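Local coordinates for protein Cyclase/dehydrase (Mycobacterium smegmatis str. MC2 155, PDB 5Z8O) that is of unknown function but, as a START-superfamily member of the polyketide cyclase/dehydrase and lipid-transport family, probably binds a hydrophobic ligand, at residues Gln89-Ser94 with Glu131-Ala136; Ser19-Phe24 with Asn74-Met79. All blocks are in the same frame, centred on the assembly; numbering follows the deposited sequence. Where two conformers were deposited one is given.

Contact 1: Gln89-Ser94 with Glu131-Ala136; sequences QEQRFS and EHLAKA
The ring of F93 is met at its edge, in its own plane, by methyl CD2 of L133, which comes within 3.9 Å of CE2 and 4.1 Å of CZ. A second flat group, the amide of Q91, lies past the same end of the ring: Q91 NE2 is 3.4 Å from F93 CZ, displaced out of the ring plane. The oxygen arm of the Q91 amide turns to the helix, where Q91 OE1 reaches L133 CD2 at 4.2 Å, a plain van der Waals touch. One leucine methyl therefore meets both the ring edge and the amide oxygen. The extended Q91 chain, with CG opposite its own nitrogen (chi1 -175°), carries the amide off the strand, and L133 reaches out from the helix to meet it, chi1 175° sending CG toward the strand. V107 of the neighbouring strand 103-113 also touches F93, while W30 and N31 pack on L133. R92, on the other strand face, bonds to Q75 and makes a cation-pi contact with F77. This is the helix-grip arrangement of the Bet v 1-like fold, the long helix 119-144 laid across a curved antiparallel sheet. With 79 Å² buried, no hydrogen bond across and CA atoms of F93 and A134 11.5 Å apart, helix and strand meet through side-chain ends alone, a light apolar contact with an amide at its border, consistent with the lipid-binding interior known in this superfamily.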
ATOM      1  N   GLN B  89       6.751   3.952  12.469  1.00 18.83           N
ATOM      2  CA  GLN B  89       5.670   3.587  13.380  1.00 20.54           C
ATOM      3  C   GLN B  89       5.862   2.126  13.758  1.00 20.25           C
ATOM      4  O   GLN B  89       5.628   1.232  12.938  1.00 20.19           O
ATOM      5  CB  GLN B  89       4.299   3.826  12.758  1.00 24.19           C
ATOM      6  CG  GLN B  89       3.152   3.588  13.726  1.00 29.63           C
ATOM      7  CD  GLN B  89       2.464   2.268  13.490  1.00 39.65           C
ATOM      8  OE1 GLN B  89       2.547   1.704  12.398  1.00 45.48           O
ATOM      9  NE2 GLN B  89       1.788   1.757  14.512  1.00 40.62           N
ATOM     10  N   GLU B  90       6.319   1.887  14.984  1.00 19.08           N
ATOM     11  CA  GLU B  90       6.551   0.544  15.494  1.00 17.78           C
ATOM     12  C   GLU B  90       5.620   0.308  16.674  1.00 18.30           C
ATOM     13  O   GLU B  90       5.665   1.052  17.660  1.00 19.11           O
ATOM     14  CB  GLU B  90       8.013   0.371  15.899  1.00 21.80           C
ATOM     15  CG  GLU B  90       8.974   0.509  14.726  1.00 25.03           C
ATOM     16  CD  GLU B  90      10.424   0.358  15.143  1.00 25.69           C
ATOM     17  OE1 GLU B  90      10.672   0.163  16.350  1.00 22.85           O
ATOM     18  OE2 GLU B  90      11.310   0.463  14.268  1.00 27.77           O
ATOM     19  N   GLN B  91       4.759  -0.704  16.560  1.00 18.60           N
ATOM     20  CA  GLN B  91       3.739  -0.976  17.566  1.00 20.69           C
ATOM     21  C   GLN B  91       3.803  -2.438  17.983  1.00 21.05           C
ATOM     22  O   GLN B  91       3.802  -3.331  17.131  1.00 20.32           O
ATOM     23  CB  GLN B  91       2.342  -0.634  17.042  1.00 22.15           C
ATOM     24  CG  GLN B  91       1.251  -0.789  18.087  1.00 29.92           C
ATOM     25  CD  GLN B  91      -0.032  -0.091  17.699  1.00 32.35           C
ATOM     26  OE1 GLN B  91      -0.486   0.819  18.390  1.00 31.03           O
ATOM     27  NE2 GLN B  91      -0.629  -0.519  16.593  1.00 38.10           N
ATOM     28  N   ARG B  92       3.868  -2.681  19.292  1.00 21.11           N
ATOM     29  CA  ARG B  92       3.970  -4.029  19.839  1.00 20.07           C
ATOM     30  C   ARG B  92       2.778  -4.310  20.744  1.00 20.51           C
ATOM     31  O   ARG B  92       2.502  -3.535  21.666  1.00 23.81           O
ATOM     32  CB  ARG B  92       5.284  -4.200  20.612  1.00 21.44           C
ATOM     33  CG  ARG B  92       5.544  -5.600  21.124  1.00 25.42           C
ATOM     34  CD  ARG B  92       6.814  -5.636  21.964  1.00 29.83           C
ATOM     35  NE  ARG B  92       7.935  -5.040  21.241  1.00 34.33           N
ATOM     36  CZ  ARG B  92       8.774  -5.712  20.458  1.00 30.96           C
ATOM     37  NH1 ARG B  92       8.626  -7.019  20.288  1.00 30.94           N
ATOM     38  NH2 ARG B  92       9.761  -5.076  19.843  1.00 27.44           N
ATOM     39  N   PHE B  93       2.066  -5.405  20.471  1.00 18.77           N
ATOM     40  CA  PHE B  93       0.998  -5.903  21.334  1.00 22.01           C
ATOM     41  C   PHE B  93       1.483  -7.133  22.088  1.00 22.27           C
ATOM     42  O   PHE B  93       1.995  -8.072  21.473  1.00 16.31           O
ATOM     43  CB  PHE B  93      -0.255  -6.274  20.537  1.00 25.11           C
ATOM     44  CG  PHE B  93      -0.854  -5.140  19.765  1.00 31.54           C
ATOM     45  CD1 PHE B  93      -0.495  -4.913  18.446  1.00 33.37           C
ATOM     46  CD2 PHE B  93      -1.799  -4.313  20.350  1.00 30.93           C
ATOM     47  CE1 PHE B  93      -1.058  -3.874  17.730  1.00 32.39           C
ATOM     48  CE2 PHE B  93      -2.364  -3.273  19.641  1.00 32.26           C
ATOM     49  CZ  PHE B  93      -1.994  -3.054  18.329  1.00 30.93           C
ATOM     50  N   SER B  94       1.308  -7.134  23.411  1.00 19.25           N
ATOM     51  CA  SER B  94       1.631  -8.280  24.258  1.00 26.49           C
ATOM     52  C   SER B  94       0.396  -8.675  25.058  1.00 23.18           C
ATOM     53  O   SER B  94      -0.191  -7.836  25.751  1.00 25.74           O
ATOM     54  CB  SER B  94       2.804  -7.961  25.186  1.00 25.68           C
ATOM     55  OG  SER B  94       3.967  -7.661  24.433  1.00 26.16           O
ATOM     56  N   GLU B 131      -5.200   5.333  23.832  1.00 31.94           N
ATOM     57  CA  GLU B 131      -6.440   5.364  24.610  1.00 34.63           C
ATOM     58  C   GLU B 131      -7.606   4.985  23.731  1.00 35.98           C
ATOM     59  O   GLU B 131      -8.591   4.372  24.174  1.00 35.60           O
ATOM     60  CB  GLU B 131      -6.675   6.777  25.149  1.00 37.55           C
ATOM     61  CG  GLU B 131      -5.863   7.119  26.334  1.00 44.63           C
ATOM     62  CD  GLU B 131      -6.270   6.247  27.481  1.00 52.47           C
ATOM     63  OE1 GLU B 131      -5.404   5.828  28.270  1.00 53.18           O
ATOM     64  OE2 GLU B 131      -7.485   5.961  27.569  1.00 55.80           O
ATOM     65  N   HIS B 132      -7.483   5.405  22.484  1.00 36.06           N
ATOM     66  CA  HIS B 132      -8.536   5.495  21.506  1.00 37.75           C
ATOM     67  C   HIS B 132      -8.799   4.098  20.959  1.00 29.23           C
ATOM     68  O   HIS B 132      -9.938   3.621  20.924  1.00 31.81           O
ATOM     69  CB  HIS B 132      -7.947   6.479  20.506  1.00 50.22           C
ATOM     70  CG  HIS B 132      -8.483   7.849  20.675  1.00 62.49           C
ATOM     71  ND1 HIS B 132      -9.414   8.446  19.878  1.00 66.77           N
ATOM     72  CD2 HIS B 132      -8.266   8.701  21.692  1.00 68.04           C
ATOM     73  CE1 HIS B 132      -9.662   9.660  20.334  1.00 71.45           C
ATOM     74  NE2 HIS B 132      -9.005   9.821  21.448  1.00 70.65           N
ATOM     75  N   LEU B 133      -7.702   3.408  20.638  1.00 25.71           N
ATOM     76  CA  LEU B 133      -7.655   1.976  20.356  1.00 25.75           C
ATOM     77  C   LEU B 133      -8.111   1.137  21.549  1.00 27.89           C
ATOM     78  O   LEU B 133      -8.799   0.121  21.382  1.00 23.46           O
ATOM     79  CB  LEU B 133      -6.219   1.631  20.000  1.00 29.55           C
ATOM     80  CG  LEU B 133      -5.885   0.177  19.778  1.00 29.37           C
ATOM     81  CD1 LEU B 133      -6.617  -0.289  18.538  1.00 29.54           C
ATOM     82  CD2 LEU B 133      -4.375   0.012  19.670  1.00 32.04           C
ATOM     83  N   ALA B 134      -7.667   1.501  22.756  1.00 30.94           N
ATOM     84  CA  ALA B 134      -8.046   0.750  23.949  1.00 34.97           C
ATOM     85  C   ALA B 134      -9.552   0.813  24.169  1.00 33.26           C
ATOM     86  O   ALA B 134     -10.197  -0.209  24.430  1.00 33.37           O
ATOM     87  CB  ALA B 134      -7.296   1.289  25.167  1.00 39.65           C
ATOM     88  N   LYS B 135     -10.135   2.007  24.047  1.00 33.00           N
ATOM     89  CA  LYS B 135     -11.587   2.126  24.136  1.00 38.32           C
ATOM     90  C   LYS B 135     -12.272   1.361  23.009  1.00 34.38           C
ATOM     91  O   LYS B 135     -13.296   0.702  23.227  1.00 31.05           O
ATOM     92  CB  LYS B 135     -12.002   3.597  24.109  1.00 45.37           C
ATOM     93  CG  LYS B 135     -13.497   3.818  24.282  1.00 57.26           C
ATOM     94  CD  LYS B 135     -13.874   5.279  24.088  1.00 64.54           C
ATOM     95  CE  LYS B 135     -15.017   5.683  25.007  1.00 69.44           C
ATOM     96  NZ  LYS B 135     -16.162   4.733  24.935  1.00 71.78           N
ATOM     97  N   ALA B 136     -11.717   1.435  21.797  1.00 29.49           N
ATOM     98  CA  ALA B 136     -12.312   0.721  20.671  1.00 30.69           C
ATOM     99  C   ALA B 136     -12.227  -0.787  20.869  1.00 29.07           C
ATOM    100  O   ALA B 136     -13.184  -1.513  20.571  1.00 32.78           O
ATOM    101  CB  ALA B 136     -11.633   1.140  19.366  1.00 22.07           C
TER

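Contact 2: Ser19-Phe24 with Asn74-Met79; sequences SIVSDF and NQIFTM
V21 opens the contact from the last turn of helix 14-22, its CG1 lying 4.0 Å from CD1 of I76 as the two side chains run antiparallel alongside one another. The carbonyl oxygen of V21 accepts a hydrogen bond from the hydroxyl of Y27. S22, whose side chain was deposited in two conformers, meets the same methyl: in the conformer given, S22 CA and S22 CB each lie 4.2 Å from I76 CD1. CD1 thus tucks against the final helical turn, carried there by an extended ethyl arm (chi2 -178°). In the helix-grip fold of the START superfamily, short helices follow the first strand and pack beside the sheet, and this is one such place: the end of helix 14-22 lies against strand 75-83, while I20 turns to the long helix 119-144. At D23 the chain leaves the helix through an inverse gamma turn, in which F24 N makes a weak bond to S22 O, 2.9 Å long. The same S22 oxygen stands 3.1 Å above the plane of the F24 ring, offset toward its rim. F24 then brings its ring edge to I76, F24 CZ lying 4.1 Å from I76 CG2, the methyl that points opposite the I76 nitrogen. V68 of the adjoining strand touches both F24 and I76, and P48 and L51 also pack on the F24 ring.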
ATOM      1  N   SER B  19      -7.331 -13.236  18.975  1.00 26.63           N
ATOM      2  CA  SER B  19      -8.083 -13.334  17.728  1.00 31.29           C
ATOM      3  C   SER B  19      -8.511 -11.960  17.220  1.00 33.17           C
ATOM      4  O   SER B  19      -8.511 -11.713  16.008  1.00 35.42           O
ATOM      5  CB  SER B  19      -9.296 -14.249  17.922  1.00 39.50           C
ATOM      6  OG  SER B  19     -10.272 -13.669  18.780  1.00 48.70           O
ATOM      7  N   ILE B  20      -8.889 -11.057  18.124  1.00 30.57           N
ATOM      8  CA  ILE B  20      -9.315  -9.728  17.699  1.00 25.01           C
ATOM      9  C   ILE B  20      -8.141  -8.943  17.132  1.00 20.38           C
ATOM     10  O   ILE B  20      -8.225  -8.367  16.041  1.00 21.13           O
ATOM     11  CB  ILE B  20      -9.975  -8.972  18.865  1.00 24.37           C
ATOM     12  CG1 ILE B  20     -11.244  -9.680  19.338  1.00 23.95           C
ATOM     13  CG2 ILE B  20     -10.279  -7.547  18.453  1.00 26.25           C
ATOM     14  CD1 ILE B  20     -11.818  -9.085  20.619  1.00 25.93           C
ATOM     15  N   VAL B  21      -7.025  -8.914  17.865  1.00 14.49           N
ATOM     16  CA  VAL B  21      -5.855  -8.155  17.434  1.00 22.83           C
ATOM     17  C   VAL B  21      -5.240  -8.757  16.174  1.00 24.19           C
ATOM     18  O   VAL B  21      -4.709  -8.027  15.328  1.00 22.53           O
ATOM     19  CB  VAL B  21      -4.835  -8.072  18.586  1.00 27.17           C
ATOM     20  CG1 VAL B  21      -3.571  -7.349  18.142  1.00 31.83           C
ATOM     21  CG2 VAL B  21      -5.451  -7.374  19.785  1.00 26.65           C
ATOM     22  N   SER B  22      -5.306 -10.081  16.015  1.00 24.10           N
ATOM     23  CA  SER B  22      -4.718 -10.727  14.846  1.00 24.04           C
ATOM     24  C   SER B  22      -5.609 -10.648  13.613  1.00 24.72           C
ATOM     25  O   SER B  22      -5.112 -10.826  12.494  1.00 21.11           O
ATOM     26  CB  SER B  22      -4.414 -12.195  15.148  1.00 22.93           C
ATOM     27  OG  SER B  22      -5.609 -12.937  15.308  0.60 23.81           O
ATOM     28  N   ASP B  23      -6.907 -10.401  13.790  1.00 17.80           N
ATOM     29  CA  ASP B  23      -7.854 -10.324  12.678  1.00 18.29           C
ATOM     30  C   ASP B  23      -7.744  -8.940  12.046  1.00 16.66           C
ATOM     31  O   ASP B  23      -8.602  -8.070  12.215  1.00 17.15           O
ATOM     32  CB  ASP B  23      -9.270 -10.600  13.160  1.00 21.91           C
ATOM     33  CG  ASP B  23     -10.229 -10.869  12.023  1.00 27.57           C
ATOM     34  OD1 ASP B  23      -9.828 -10.718  10.848  1.00 27.95           O
ATOM     35  OD2 ASP B  23     -11.395 -11.206  12.307  1.00 28.22           O
ATOM     36  N   PHE B  24      -6.661  -8.747  11.289  1.00 17.48           N
ATOM     37  CA  PHE B  24      -6.345  -7.418  10.770  1.00 19.66           C
ATOM     38  C   PHE B  24      -7.423  -6.915   9.819  1.00 18.44           C
ATOM     39  O   PHE B  24      -7.782  -5.732   9.847  1.00 16.76           O
ATOM     40  CB  PHE B  24      -4.986  -7.435  10.072  1.00 21.85           C
ATOM     41  CG  PHE B  24      -3.866  -7.899  10.951  1.00 21.26           C
ATOM     42  CD1 PHE B  24      -3.455  -7.131  12.028  1.00 20.28           C
ATOM     43  CD2 PHE B  24      -3.219  -9.097  10.698  1.00 22.79           C
ATOM     44  CE1 PHE B  24      -2.424  -7.550  12.838  1.00 21.11           C
ATOM     45  CE2 PHE B  24      -2.186  -9.523  11.507  1.00 22.75           C
ATOM     46  CZ  PHE B  24      -1.787  -8.747  12.579  1.00 22.50           C
ATOM     47  N   ASN B  74       3.145 -14.669  22.387  1.00 37.32           N
ATOM     48  CA  ASN B  74       2.057 -13.807  22.828  1.00 33.34           C
ATOM     49  C   ASN B  74       2.167 -12.394  22.273  1.00 25.07           C
ATOM     50  O   ASN B  74       1.484 -11.490  22.767  1.00 24.07           O
ATOM     51  CB  ASN B  74       2.026 -13.755  24.355  1.00 35.32           C
ATOM     52  CG  ASN B  74       3.319 -13.220  24.941  1.00 41.68           C
ATOM     53  OD1 ASN B  74       4.393 -13.393  24.360  1.00 42.06           O
ATOM     54  ND2 ASN B  74       3.225 -12.565  26.093  1.00 43.84           N
ATOM     55  N   GLN B  75       3.006 -12.179  21.263  1.00 22.51           N
ATOM     56  CA  GLN B  75       3.360 -10.842  20.810  1.00 21.05           C
ATOM     57  C   GLN B  75       3.094 -10.667  19.325  1.00 21.76           C
ATOM     58  O   GLN B  75       3.318 -11.581  18.524  1.00 23.29           O
ATOM     59  CB  GLN B  75       4.835 -10.529  21.083  1.00 27.35           C
ATOM     60  CG  GLN B  75       5.108  -9.887  22.422  1.00 39.94           C
ATOM     61  CD  GLN B  75       6.552  -9.452  22.563  1.00 42.68           C
ATOM     62  OE1 GLN B  75       7.132  -8.885  21.638  1.00 39.99           O
ATOM     63  NE2 GLN B  75       7.136  -9.704  23.727  1.00 47.07           N
ATOM     64  N   ILE B  76       2.629  -9.474  18.969  1.00 20.51           N
ATOM     65  CA  ILE B  76       2.516  -9.036  17.584  1.00 22.90           C
ATOM     66  C   ILE B  76       3.218  -7.690  17.503  1.00 22.38           C
ATOM     67  O   ILE B  76       2.964  -6.802  18.322  1.00 21.52           O
ATOM     68  CB  ILE B  76       1.051  -8.921  17.120  1.00 20.81           C
ATOM     69  CG1 ILE B  76       0.297 -10.229  17.377  1.00 22.02           C
ATOM     70  CG2 ILE B  76       0.984  -8.547  15.643  1.00 20.23           C
ATOM     71  CD1 ILE B  76      -1.139 -10.214  16.895  1.00 24.79           C
ATOM     72  N   PHE B  77       4.096  -7.542  16.517  1.00 23.13           N
ATOM     73  CA  PHE B  77       4.914  -6.349  16.355  1.00 22.54           C
ATOM     74  C   PHE B  77       4.823  -5.892  14.910  1.00 22.85           C
ATOM     75  O   PHE B  77       5.170  -6.648  13.996  1.00 26.28           O
ATOM     76  CB  PHE B  77       6.361  -6.643  16.765  1.00 21.96           C
ATOM     77  CG  PHE B  77       7.274  -5.454  16.723  1.00 22.15           C
ATOM     78  CD1 PHE B  77       7.122  -4.409  17.617  1.00 20.46           C
ATOM     79  CD2 PHE B  77       8.339  -5.421  15.839  1.00 27.43           C
ATOM     80  CE1 PHE B  77       7.981  -3.327  17.592  1.00 23.58           C
ATOM     81  CE2 PHE B  77       9.207  -4.347  15.818  1.00 28.23           C
ATOM     82  CZ  PHE B  77       9.027  -3.298  16.692  1.00 22.99           C
ATOM     83  N   THR B  78       4.356  -4.662  14.706  1.00 20.26           N
ATOM     84  CA  THR B  78       4.211  -4.093  13.376  1.00 18.34           C
ATOM     85  C   THR B  78       5.202  -2.953  13.185  1.00 15.61           C
ATOM     86  O   THR B  78       5.484  -2.194  14.118  1.00 14.73           O
ATOM     87  CB  THR B  78       2.783  -3.588  13.135  1.00 16.52           C
ATOM     88  OG1 THR B  78       2.462  -2.566  14.090  1.00 21.93           O
ATOM     89  CG2 THR B  78       1.782  -4.732  13.248  1.00 16.38           C
ATOM     90  N   MET B  79       5.731  -2.848  11.968  1.00 18.28           N
ATOM     91  CA  MET B  79       6.708  -1.826  11.614  1.00 20.64           C
ATOM     92  C   MET B  79       6.287  -1.208  10.294  1.00 18.58           C
ATOM     93  O   MET B  79       6.258  -1.898   9.271  1.00 17.67           O
ATOM     94  CB  MET B  79       8.118  -2.413  11.497  1.00 25.53           C
ATOM     95  CG  MET B  79       8.637  -3.044  12.770  1.00 29.05           C
ATOM     96  SD  MET B  79      10.303  -3.705  12.581  1.00 33.53           S
ATOM     97  CE  MET B  79      11.235  -2.198  12.320  1.00 36.04           C
TER

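The centres of the two contacts are 10 Å apart, on neighbouring strands of one antiparallel sheet. Strands 75-83 and 86-97 follow each other in the chain, and the backbone hydrogen bond from F93 N to I76 O, 2.7 Å, ties the phenylalanine of contact 1 to the isoleucine of contact 2. Along the chain the contacts come one after the other, both segments of contact 2 preceding those of contact 1. Contact 2 sets helix 14-22 on strand 75-83, with V21 reaching F93 of the next strand, and contact 1 brings in the C-terminal helix 119-144, so early and late helices are packed against the same two-strand region within one START-type domain.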